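Sensor histidine kinase (Pseudomonas syringae pv. tomato, PDB 3CIT) is probably a phosphorelay sensor kinase of a two-component system that works as a dimer, represented here by its GAF domain alone. Local coordinates at residues A11-L16 with D127-E132; M46-L51 with T94-V99; P86-R91 with I123-G128. All coordinates share one frame; numbering follows the deposited sequence.

Interaction 1: residues A11-L16 with D127-E132; sequences AARLRL and DGEDIE
The guanidinium of Arg-13 has the CB of Glu-129 over one face, 3.6 Å above the plane and displaced toward the rim, while Asp-130 CG and OD1 and water 2 lie at its edge, near the plane. Two nitrogens grip Asp-130 side-on, both at the single oxygen OD1: Arg-13 NE at 2.8 Å with a fairly straight N-H (162°), Arg-13 NH2 at 3.1 Å and more bent. Both come from one face of the carboxylate, whose plane is turned 64° from the guanidinium. The arginine chain runs extended from CG to NE, from helix 3-26 to helix 128-156. Its third nitrogen, NH1, makes a salt bridge to Glu-129 OE1 at 3.0 Å, weak as a hydrogen bond, and is also bonded to Gln-6. The strongest polar partner of Glu-129 lies elsewhere: OE2 pairs with Arg-15 of the second subunit, and OE1 also meets Arg-10. Beyond the edge, water 1, weakly bonded to Arg-13 NH2, donates to Asp-127 OD2 and Asp-130 OD2, and water 2 joins the same NH2 to Asp-127 OD2; Asp-127 OD1 is bonded to Gln-6 of the third subunit. Bonds on all three nitrogens, two of them to one Asp-130 oxygen, should restrict rotation of the guanidinium. This salt-bridge network ties helix 3-26 to the first turn of helix 128-156, the N- and C-terminal helices that pack together in this GAF domain.

Interaction 2: residues M46-L51 with T94-V99; sequences MDHGLL and THLPCV
The ND1 of His-48 donates to OD1 of the preceding residue, Asp-47, at 2.9 Å with an N-H...O angle of 156°, and across the contact the same ND1 has the CD2 methyl of Leu-96 at 3.5 Å. The two partners come from different directions: Asp-47 OD1 lies near the imidazole plane, at the ring edge, whereas the methyl sits over one face. From the carboxylate's side the donor stands well above the plane. The other ring nitrogen, NE2, is bonded to Ser-68, so both ring nitrogens are held, which should fix the ring's rotation. Leu-96 CD2 lies 3.8 Å from the centroid of the His-48 ring, a CH-pi contact shifted toward the CG-ND1 side. In the antiparallel sheet of the GAF domain, strand 111-119 separates strands 48-53 and 98-105; the segments, at the starts of these strands, meet across it by side-chain atoms reaching the other segment's side chain or backbone. His-48 pairs by its backbone with Ala-118, which Leu-96 also touches. At the start of 46-51, selenomethionine Met-46 reaches over with its methyl. The chain is extended to SE and then bends (chi3 68°), which carries CE to the Cys-98 carbonyl O at 3.8 Å and to Val-99 CA at 4.3 Å. Trp-88 and Ile-123 also pack on Met-46, and the Asp-47 OD2 left over by the histidine bond is held by Ser-120.

Interaction 3: residues P86-R91 with I123-G128; sequences PQWLER and ISAPDG. With SO4 (sulfate ion), chain J.
Ala-125 sits over one face of the Trp-88 indole, and this is the tight part of the contact. Its CB stands 3.6 Å from the centroid of the five-membered ring and only 9° off the ring normal, a CH-pi contact, while Ala-125 CA comes to 3.5 Å from Trp-88 CZ2. Farther along the six-membered ring, Pro-126 CD reaches Trp-88 CZ3 at 3.5 Å, approaching obliquely. The indole is carried to the loop by a first torsion that sets CG opposite the backbone N (chi1 -179°). At its far corner the fit is looser: Ile-123 CG1 is 4.2 Å from Trp-88 CH2, and the Ile-123 carbonyl O lies near the ring plane. The pyrrole edge faces water instead. Trp-88 NE1 donates to water 4, in the ring plane at 3.0 Å, and weakly to water 3, which also takes the N-H of Ala-125; water 4 lies within bonding range of Glu-90 and of Ile-123 O. With its side chain pointing away from the tryptophan, Ser-124 binds a sulfate, probably from the crystallisation liquor, through its N (2.7 Å to O2, 170°) and its OG to O3. Gln-8 of the fourth subunit shares this anion, and Ser-7 of that subunit is bonded to Ser-124 OG. Between the segments there are apolar and CH-pi contacts but no direct hydrogen bond, so shape fit over the indole face holds loop to strand 87-90, while water satisfies the indole N-H.

How the interactions relate
Interactions 1 and 3 share Asp-127 and Gly-128: the loop that covers Trp-88 leads straight into helix 128-156. Their centres are 15 Å apart, yet they touch where Ile-131 CD1 meets Pro-126 O at 3.4 Å and Ile-131 CG2 meets Pro-86 CG at 3.7 Å. Interactions 2 and 3, about 11 Å apart between centres, adjoin through neighbouring strands of the sheet, with Val-99 O probably bonded to Leu-89 N at 2.7 Å. Interactions 1 and 2 do not touch, their nearest atoms being about 8 Å apart. Interaction 3 joins the edge of the sheet to the start of helix 128-156 and holds the sulfate, on Ser-124. The third and fourth subunits touch both interactions 1 and 3, whereas no other chain reaches interaction 2.

Interaction 1: residues A11-L16 with D127-E132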
loop_
_atom_site.group_PDB
_atom_site.type_symbol
_atom_site.label_atom_id
_atom_site.label_comp_id
_atom_site.label_asym_id
_atom_site.label_seq_id
_atom_site.Cartn_x
_atom_site.Cartn_y
_atom_site.Cartn_z
ATOM N N ALA A 11 -8.414 14.313 -11.923
ATOM C CA ALA A 11 -9.381 13.967 -12.981
ATOM C C ALA A 11 -8.778 13.002 -14.009
ATOM O O ALA A 11 -9.428 12.014 -14.392
ATOM C CB ALA A 11 -9.949 15.260 -13.668
ATOM N N ALA A 12 -7.530 13.239 -14.425
ATOM C CA ALA A 12 -6.823 12.365 -15.397
ATOM C C ALA A 12 -6.594 10.940 -14.876
ATOM O O ALA A 12 -6.749 9.942 -15.622
ATOM C CB ALA A 12 -5.481 12.991 -15.805
ATOM N N ARG A 13 -6.250 10.836 -13.589
ATOM C CA ARG A 13 -6.095 9.529 -12.905
ATOM C C ARG A 13 -7.416 8.786 -12.842
ATOM O O ARG A 13 -7.482 7.593 -13.159
ATOM C CB ARG A 13 -5.550 9.725 -11.494
ATOM C CG ARG A 13 -4.133 10.238 -11.474
ATOM C CD ARG A 13 -3.697 10.788 -10.118
ATOM N NE ARG A 13 -2.415 11.451 -10.316
ATOM C CZ ARG A 13 -2.008 12.595 -9.794
ATOM N NH1 ARG A 13 -2.680 13.216 -8.849
ATOM N NH2 ARG A 13 -0.828 13.062 -10.158
ATOM N N LEU A 14 -8.486 9.507 -12.492
ATOM C CA LEU A 14 -9.824 8.905 -12.480
ATOM C C LEU A 14 -10.276 8.454 -13.870
ATOM O O LEU A 14 -10.838 7.373 -14.016
ATOM C CB LEU A 14 -10.836 9.854 -11.849
ATOM C CG LEU A 14 -10.635 10.000 -10.325
ATOM C CD1 LEU A 14 -11.417 11.214 -9.812
ATOM C CD2 LEU A 14 -11.103 8.773 -9.595
ATOM N N ARG A 15 -10.036 9.270 -14.888
ATOM C CA ARG A 15 -10.379 8.869 -16.257
ATOM C C ARG A 15 -9.669 7.583 -16.629
ATOM O O ARG A 15 -10.281 6.685 -17.191
ATOM C CB ARG A 15 -10.028 9.958 -17.263
ATOM C CG ARG A 15 -10.859 11.185 -17.173
ATOM C CD ARG A 15 -10.707 12.030 -18.472
ATOM N NE ARG A 15 -9.393 12.689 -18.571
ATOM C CZ ARG A 15 -9.060 13.836 -17.966
ATOM N NH1 ARG A 15 -9.922 14.495 -17.196
ATOM N NH2 ARG A 15 -7.850 14.346 -18.152
ATOM N N LEU A 16 -8.372 7.505 -16.341
ATOM C CA LEU A 16 -7.553 6.324 -16.655
ATOM C C LEU A 16 -8.178 5.076 -16.028
ATOM O O LEU A 16 -8.376 4.044 -16.695
ATOM C CB LEU A 16 -6.107 6.490 -16.144
ATOM C CG LEU A 16 -5.139 5.283 -16.259
ATOM C CD1 LEU A 16 -4.666 5.082 -17.725
ATOM C CD2 LEU A 16 -3.954 5.391 -15.306
ATOM N N ASP A 127 4.912 10.981 -10.126
ATOM C CA ASP A 127 4.248 11.446 -8.928
ATOM C C ASP A 127 3.601 10.263 -8.209
ATOM O O ASP A 127 3.068 9.351 -8.847
ATOM C CB ASP A 127 3.211 12.492 -9.319
ATOM C CG ASP A 127 3.849 13.791 -9.848
ATOM O OD1 ASP A 127 5.100 13.942 -9.815
ATOM O OD2 ASP A 127 3.074 14.673 -10.283
ATOM N N GLY A 128 3.645 10.264 -6.887
ATOM C CA GLY A 128 3.142 9.151 -6.110
ATOM C C GLY A 128 1.729 8.738 -6.465
ATOM O O GLY A 128 1.426 7.541 -6.511
ATOM N N GLU A 129 0.854 9.698 -6.739
ATOM C CA GLU A 129 -0.523 9.318 -7.015
ATOM C C GLU A 129 -0.736 8.794 -8.457
ATOM O O GLU A 129 -1.724 8.102 -8.733
ATOM C CB GLU A 129 -1.470 10.449 -6.680
ATOM C CG GLU A 129 -2.672 9.950 -6.012
ATOM C CD GLU A 129 -3.539 11.045 -5.531
ATOM O OE1 GLU A 129 -3.795 12.003 -6.301
ATOM O OE2 GLU A 129 -3.945 10.924 -4.363
ATOM N N ASP A 130 0.172 9.134 -9.366
ATOM C CA ASP A 130 0.264 8.423 -10.640
ATOM C C ASP A 130 0.657 6.970 -10.406
ATOM O O ASP A 130 0.069 6.070 -10.981
ATOM C CB ASP A 130 1.261 9.085 -11.612
ATOM C CG ASP A 130 0.754 10.367 -12.220
ATOM O OD1 ASP A 130 -0.455 10.673 -12.099
ATOM O OD2 ASP A 130 1.568 11.037 -12.874
ATOM N N ILE A 131 1.668 6.751 -9.567
ATOM C CA ILE A 131 2.103 5.408 -9.233
ATOM C C ILE A 131 0.991 4.586 -8.581
ATOM O O ILE A 131 0.736 3.456 -9.001
ATOM C CB ILE A 131 3.356 5.423 -8.341
ATOM C CG1 ILE A 131 4.551 5.974 -9.131
ATOM C CG2 ILE A 131 3.666 3.957 -7.838
ATOM C CD1 ILE A 131 5.838 6.135 -8.317
ATOM N N GLU A 132 0.291 5.183 -7.611
ATOM C CA GLU A 132 -0.839 4.529 -6.974
ATOM C C GLU A 132 -1.975 4.171 -7.950
ATOM O O GLU A 132 -2.573 3.119 -7.834
ATOM C CB GLU A 132 -1.419 5.418 -5.873
ATOM C CG GLU A 132 -0.602 5.560 -4.650
ATOM C CD GLU A 132 -1.393 6.354 -3.573
ATOM O OE1 GLU A 132 -1.536 7.550 -3.700
ATOM O OE2 GLU A 132 -1.861 5.748 -2.621
HETATM O O HOH W 1 0.978 13.694 -12.473
HETATM O O HOH W 2 0.402 15.578 -8.905
#

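Interaction 2: residues M46-L51 with T94-V99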
loop_
_atom_site.group_PDB
_atom_site.type_symbol
_atom_site.label_atom_id
_atom_site.label_comp_id
_atom_site.label_asym_id
_atom_site.label_seq_id
_atom_site.Cartn_x
_atom_site.Cartn_y
_atom_site.Cartn_z
HETATM N N MSE A 46 6.496 6.837 -20.112
HETATM C CA MSE A 46 7.601 5.867 -20.112
HETATM C C MSE A 46 7.540 5.069 -21.416
HETATM O O MSE A 46 6.489 4.552 -21.769
HETATM C CB MSE A 46 7.525 5.000 -18.842
HETATM C CG MSE A 46 7.760 5.891 -17.588
HETATM SE SE MSE A 46 7.833 4.947 -15.883
HETATM C CE MSE A 46 9.490 3.931 -16.050
ATOM N N ASP A 47 8.664 5.015 -22.130
ATOM C CA ASP A 47 8.670 4.580 -23.526
ATOM C C ASP A 47 8.778 3.089 -23.779
ATOM O O ASP A 47 8.719 2.682 -24.933
ATOM C CB ASP A 47 9.681 5.376 -24.387
ATOM C CG ASP A 47 11.125 5.229 -23.957
ATOM O OD1 ASP A 47 11.466 4.493 -22.989
ATOM O OD2 ASP A 47 11.983 5.852 -24.639
ATOM N N HIS A 48 8.898 2.281 -22.716
ATOM C CA HIS A 48 8.953 0.818 -22.833
ATOM C C HIS A 48 8.132 0.177 -21.732
ATOM O O HIS A 48 7.926 0.767 -20.669
ATOM C CB HIS A 48 10.394 0.296 -22.703
ATOM C CG HIS A 48 11.275 0.616 -23.866
ATOM N ND1 HIS A 48 11.840 1.857 -24.053
ATOM C CD2 HIS A 48 11.709 -0.153 -24.895
ATOM C CE1 HIS A 48 12.553 1.848 -25.169
ATOM N NE2 HIS A 48 12.473 0.646 -25.711
ATOM N N GLY A 49 7.702 -1.053 -21.976
ATOM C CA GLY A 49 7.048 -1.808 -20.942
ATOM C C GLY A 49 6.838 -3.233 -21.338
ATOM O O GLY A 49 6.884 -3.602 -22.525
ATOM N N LEU A 50 6.655 -4.065 -20.339
ATOM C CA LEU A 50 6.200 -5.403 -20.594
ATOM C C LEU A 50 5.313 -5.890 -19.449
ATOM O O LEU A 50 5.239 -5.276 -18.378
ATOM C CB LEU A 50 7.400 -6.319 -20.893
ATOM C CG LEU A 50 8.524 -6.443 -19.899
ATOM C CD1 LEU A 50 8.065 -7.250 -18.724
ATOM C CD2 LEU A 50 9.771 -7.091 -20.544
ATOM N N LEU A 51 4.628 -6.988 -19.715
ATOM C CA LEU A 51 3.872 -7.706 -18.714
ATOM C C LEU A 51 4.458 -9.112 -18.564
ATOM O O LEU A 51 4.678 -9.825 -19.551
ATOM C CB LEU A 51 2.407 -7.771 -19.123
ATOM C CG LEU A 51 1.474 -8.446 -18.138
ATOM C CD1 LEU A 51 1.405 -7.657 -16.760
ATOM C CD2 LEU A 51 0.088 -8.564 -18.769
ATOM N N THR A 94 22.465 1.851 -18.242
ATOM C CA THR A 94 21.868 0.728 -18.966
ATOM C C THR A 94 20.958 1.246 -20.049
ATOM O O THR A 94 20.736 2.464 -20.186
ATOM C CB THR A 94 21.064 -0.205 -18.018
ATOM O OG1 THR A 94 19.960 0.519 -17.500
ATOM C CG2 THR A 94 21.959 -0.800 -16.846
ATOM N N HIS A 95 20.418 0.328 -20.840
ATOM C CA HIS A 95 19.505 0.688 -21.919
ATOM C C HIS A 95 18.168 1.263 -21.403
ATOM O O HIS A 95 17.495 2.000 -22.114
ATOM C CB HIS A 95 19.246 -0.534 -22.796
ATOM C CG HIS A 95 20.363 -0.839 -23.746
ATOM N ND1 HIS A 95 21.447 -1.612 -23.391
ATOM C CD2 HIS A 95 20.584 -0.438 -25.013
ATOM C CE1 HIS A 95 22.271 -1.702 -24.421
ATOM N NE2 HIS A 95 21.780 -0.988 -25.416
ATOM N N LEU A 96 17.797 0.875 -20.195
ATOM C CA LEU A 96 16.540 1.252 -19.529
ATOM C C LEU A 96 16.843 1.653 -18.104
ATOM O O LEU A 96 16.681 0.876 -17.139
ATOM C CB LEU A 96 15.509 0.105 -19.563
ATOM C CG LEU A 96 15.008 -0.290 -20.959
ATOM C CD1 LEU A 96 14.174 -1.572 -20.946
ATOM C CD2 LEU A 96 14.202 0.862 -21.619
ATOM N N PRO A 97 17.380 2.860 -17.953
ATOM C CA PRO A 97 17.855 3.282 -16.636
ATOM C C PRO A 97 16.819 3.529 -15.526
ATOM O O PRO A 97 17.216 3.773 -14.402
ATOM C CB PRO A 97 18.646 4.558 -16.922
ATOM C CG PRO A 97 18.249 5.005 -18.257
ATOM C CD PRO A 97 17.705 3.830 -19.016
ATOM N N CYS A 98 15.542 3.515 -15.860
ATOM C CA CYS A 98 14.457 3.715 -14.897
ATOM C C CYS A 98 13.425 2.625 -15.176
ATOM O O CYS A 98 13.003 2.450 -16.326
ATOM C CB CYS A 98 13.832 5.134 -15.094
ATOM S SG CYS A 98 14.943 6.345 -14.509
ATOM N N VAL A 99 12.987 1.950 -14.116
ATOM C CA VAL A 99 11.987 0.896 -14.187
ATOM C C VAL A 99 11.024 1.009 -13.005
ATOM O O VAL A 99 11.444 1.230 -11.873
ATOM C CB VAL A 99 12.656 -0.483 -14.179
ATOM C CG1 VAL A 99 11.590 -1.638 -14.148
ATOM C CG2 VAL A 99 13.584 -0.604 -15.393
#

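Interaction 3: residues P86-R91 with I123-G128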
loop_
_atom_site.group_PDB
_atom_site.type_symbol
_atom_site.label_atom_id
_atom_site.label_comp_id
_atom_site.label_asym_id
_atom_site.label_seq_id
_atom_site.Cartn_x
_atom_site.Cartn_y
_atom_site.Cartn_z
ATOM N N PRO A 86 4.524 -1.374 -5.274
ATOM C CA PRO A 86 5.423 -1.061 -6.352
ATOM C C PRO A 86 6.884 -1.020 -5.937
ATOM O O PRO A 86 7.204 -1.126 -4.756
ATOM C CB PRO A 86 4.954 0.295 -6.814
ATOM C CG PRO A 86 4.150 0.869 -5.804
ATOM C CD PRO A 86 3.791 -0.185 -4.792
ATOM N N GLN A 87 7.734 -0.870 -6.934
ATOM C CA GLN A 87 9.164 -0.666 -6.731
ATOM C C GLN A 87 9.660 0.225 -7.877
ATOM O O GLN A 87 9.391 -0.051 -9.067
ATOM C CB GLN A 87 9.919 -1.997 -6.733
ATOM C CG GLN A 87 11.441 -1.845 -6.394
ATOM C CD GLN A 87 12.202 -3.142 -6.234
ATOM O OE1 GLN A 87 13.287 -3.187 -5.606
ATOM N NE2 GLN A 87 11.667 -4.192 -6.786
ATOM N N TRP A 88 10.398 1.261 -7.525
ATOM C CA TRP A 88 11.087 2.111 -8.508
ATOM C C TRP A 88 12.547 1.753 -8.527
ATOM O O TRP A 88 13.183 1.736 -7.475
ATOM C CB TRP A 88 10.953 3.563 -8.103
ATOM C CG TRP A 88 11.603 4.531 -9.037
ATOM C CD1 TRP A 88 12.742 5.272 -8.801
ATOM C CD2 TRP A 88 11.171 4.869 -10.364
ATOM N NE1 TRP A 88 13.043 6.038 -9.918
ATOM C CE2 TRP A 88 12.098 5.824 -10.881
ATOM C CE3 TRP A 88 10.102 4.477 -11.161
ATOM C CZ2 TRP A 88 11.963 6.377 -12.148
ATOM C CZ3 TRP A 88 10.002 5.017 -12.455
ATOM C CH2 TRP A 88 10.915 5.967 -12.906
ATOM N N LEU A 89 13.095 1.503 -9.705
ATOM C CA LEU A 89 14.477 1.108 -9.836
ATOM C C LEU A 89 15.256 2.074 -10.723
ATOM O O LEU A 89 14.761 2.477 -11.769
ATOM C CB LEU A 89 14.585 -0.256 -10.519
ATOM C CG LEU A 89 13.888 -1.455 -9.888
ATOM C CD1 LEU A 89 14.002 -2.672 -10.862
ATOM C CD2 LEU A 89 14.601 -1.737 -8.601
ATOM N N GLU A 90 16.462 2.432 -10.286
ATOM C CA GLU A 90 17.421 3.189 -11.101
ATOM C C GLU A 90 18.514 2.204 -11.495
ATOM O O GLU A 90 19.078 1.541 -10.637
ATOM C CB GLU A 90 18.046 4.324 -10.318
ATOM C CG GLU A 90 17.056 5.365 -9.863
ATOM C CD GLU A 90 17.742 6.497 -9.104
ATOM O OE1 GLU A 90 18.244 6.258 -7.995
ATOM O OE2 GLU A 90 17.796 7.621 -9.640
ATOM N N ARG A 91 18.829 2.155 -12.778
ATOM C CA ARG A 91 19.791 1.234 -13.336
ATOM C C ARG A 91 20.741 2.071 -14.219
ATOM O O ARG A 91 20.663 2.068 -15.441
ATOM C CB ARG A 91 19.057 0.155 -14.115
ATOM C CG ARG A 91 18.015 -0.631 -13.309
ATOM C CD ARG A 91 17.270 -1.721 -14.137
ATOM N NE ARG A 91 18.159 -2.668 -14.812
ATOM C CZ ARG A 91 18.446 -2.679 -16.123
ATOM N NH1 ARG A 91 19.271 -3.608 -16.618
ATOM N NH2 ARG A 91 17.914 -1.804 -16.960
ATOM N N ILE A 123 14.704 9.521 -15.637
ATOM C CA ILE A 123 13.674 10.502 -15.295
ATOM C C ILE A 123 13.421 10.372 -13.786
ATOM O O ILE A 123 13.828 9.387 -13.177
ATOM C CB ILE A 123 12.344 10.266 -16.050
ATOM C CG1 ILE A 123 11.819 8.835 -15.872
ATOM C CG2 ILE A 123 12.507 10.587 -17.552
ATOM C CD1 ILE A 123 10.406 8.640 -16.377
ATOM N N SER A 124 12.758 11.341 -13.186
ATOM C CA SER A 124 12.362 11.203 -11.770
ATOM C C SER A 124 11.210 10.212 -11.701
ATOM O O SER A 124 10.437 10.080 -12.656
ATOM C CB SER A 124 11.931 12.534 -11.205
ATOM O OG SER A 124 13.011 13.421 -11.155
ATOM N N ALA A 125 11.079 9.487 -10.598
ATOM C CA ALA A 125 9.916 8.637 -10.433
ATOM C C ALA A 125 8.655 9.467 -10.672
ATOM O O ALA A 125 8.588 10.623 -10.251
ATOM C CB ALA A 125 9.882 7.993 -9.008
ATOM N N PRO A 126 7.629 8.866 -11.300
ATOM C CA PRO A 126 6.374 9.566 -11.425
ATOM C C PRO A 126 5.785 9.992 -10.072
ATOM O O PRO A 126 6.108 9.421 -9.007
ATOM C CB PRO A 126 5.469 8.532 -12.107
ATOM C CG PRO A 126 6.420 7.648 -12.887
ATOM C CD PRO A 126 7.623 7.577 -12.022
ATOM N N ASP A 127 4.912 10.981 -10.126
ATOM C CA ASP A 127 4.248 11.446 -8.928
ATOM C C ASP A 127 3.601 10.263 -8.209
ATOM O O ASP A 127 3.068 9.351 -8.847
ATOM C CB ASP A 127 3.211 12.492 -9.319
ATOM C CG ASP A 127 3.849 13.791 -9.848
ATOM O OD1 ASP A 127 5.100 13.942 -9.815
ATOM O OD2 ASP A 127 3.074 14.673 -10.283
ATOM N N GLY A 128 3.645 10.264 -6.887
ATOM C CA GLY A 128 3.142 9.151 -6.110
ATOM C C GLY A 128 1.729 8.738 -6.465
ATOM O O GLY A 128 1.426 7.541 -6.511
HETATM S S SO4 J . 13.501 14.499 -14.571
HETATM O O1 SO4 J . 14.268 14.605 -15.831
HETATM O O2 SO4 J . 12.348 13.556 -14.755
HETATM O O3 SO4 J . 14.458 14.104 -13.519
HETATM O O4 SO4 J . 12.985 15.836 -14.199
HETATM O O HOH W 3 13.855 9.120 -9.309
HETATM O O HOH W 4 14.993 7.951 -11.086
#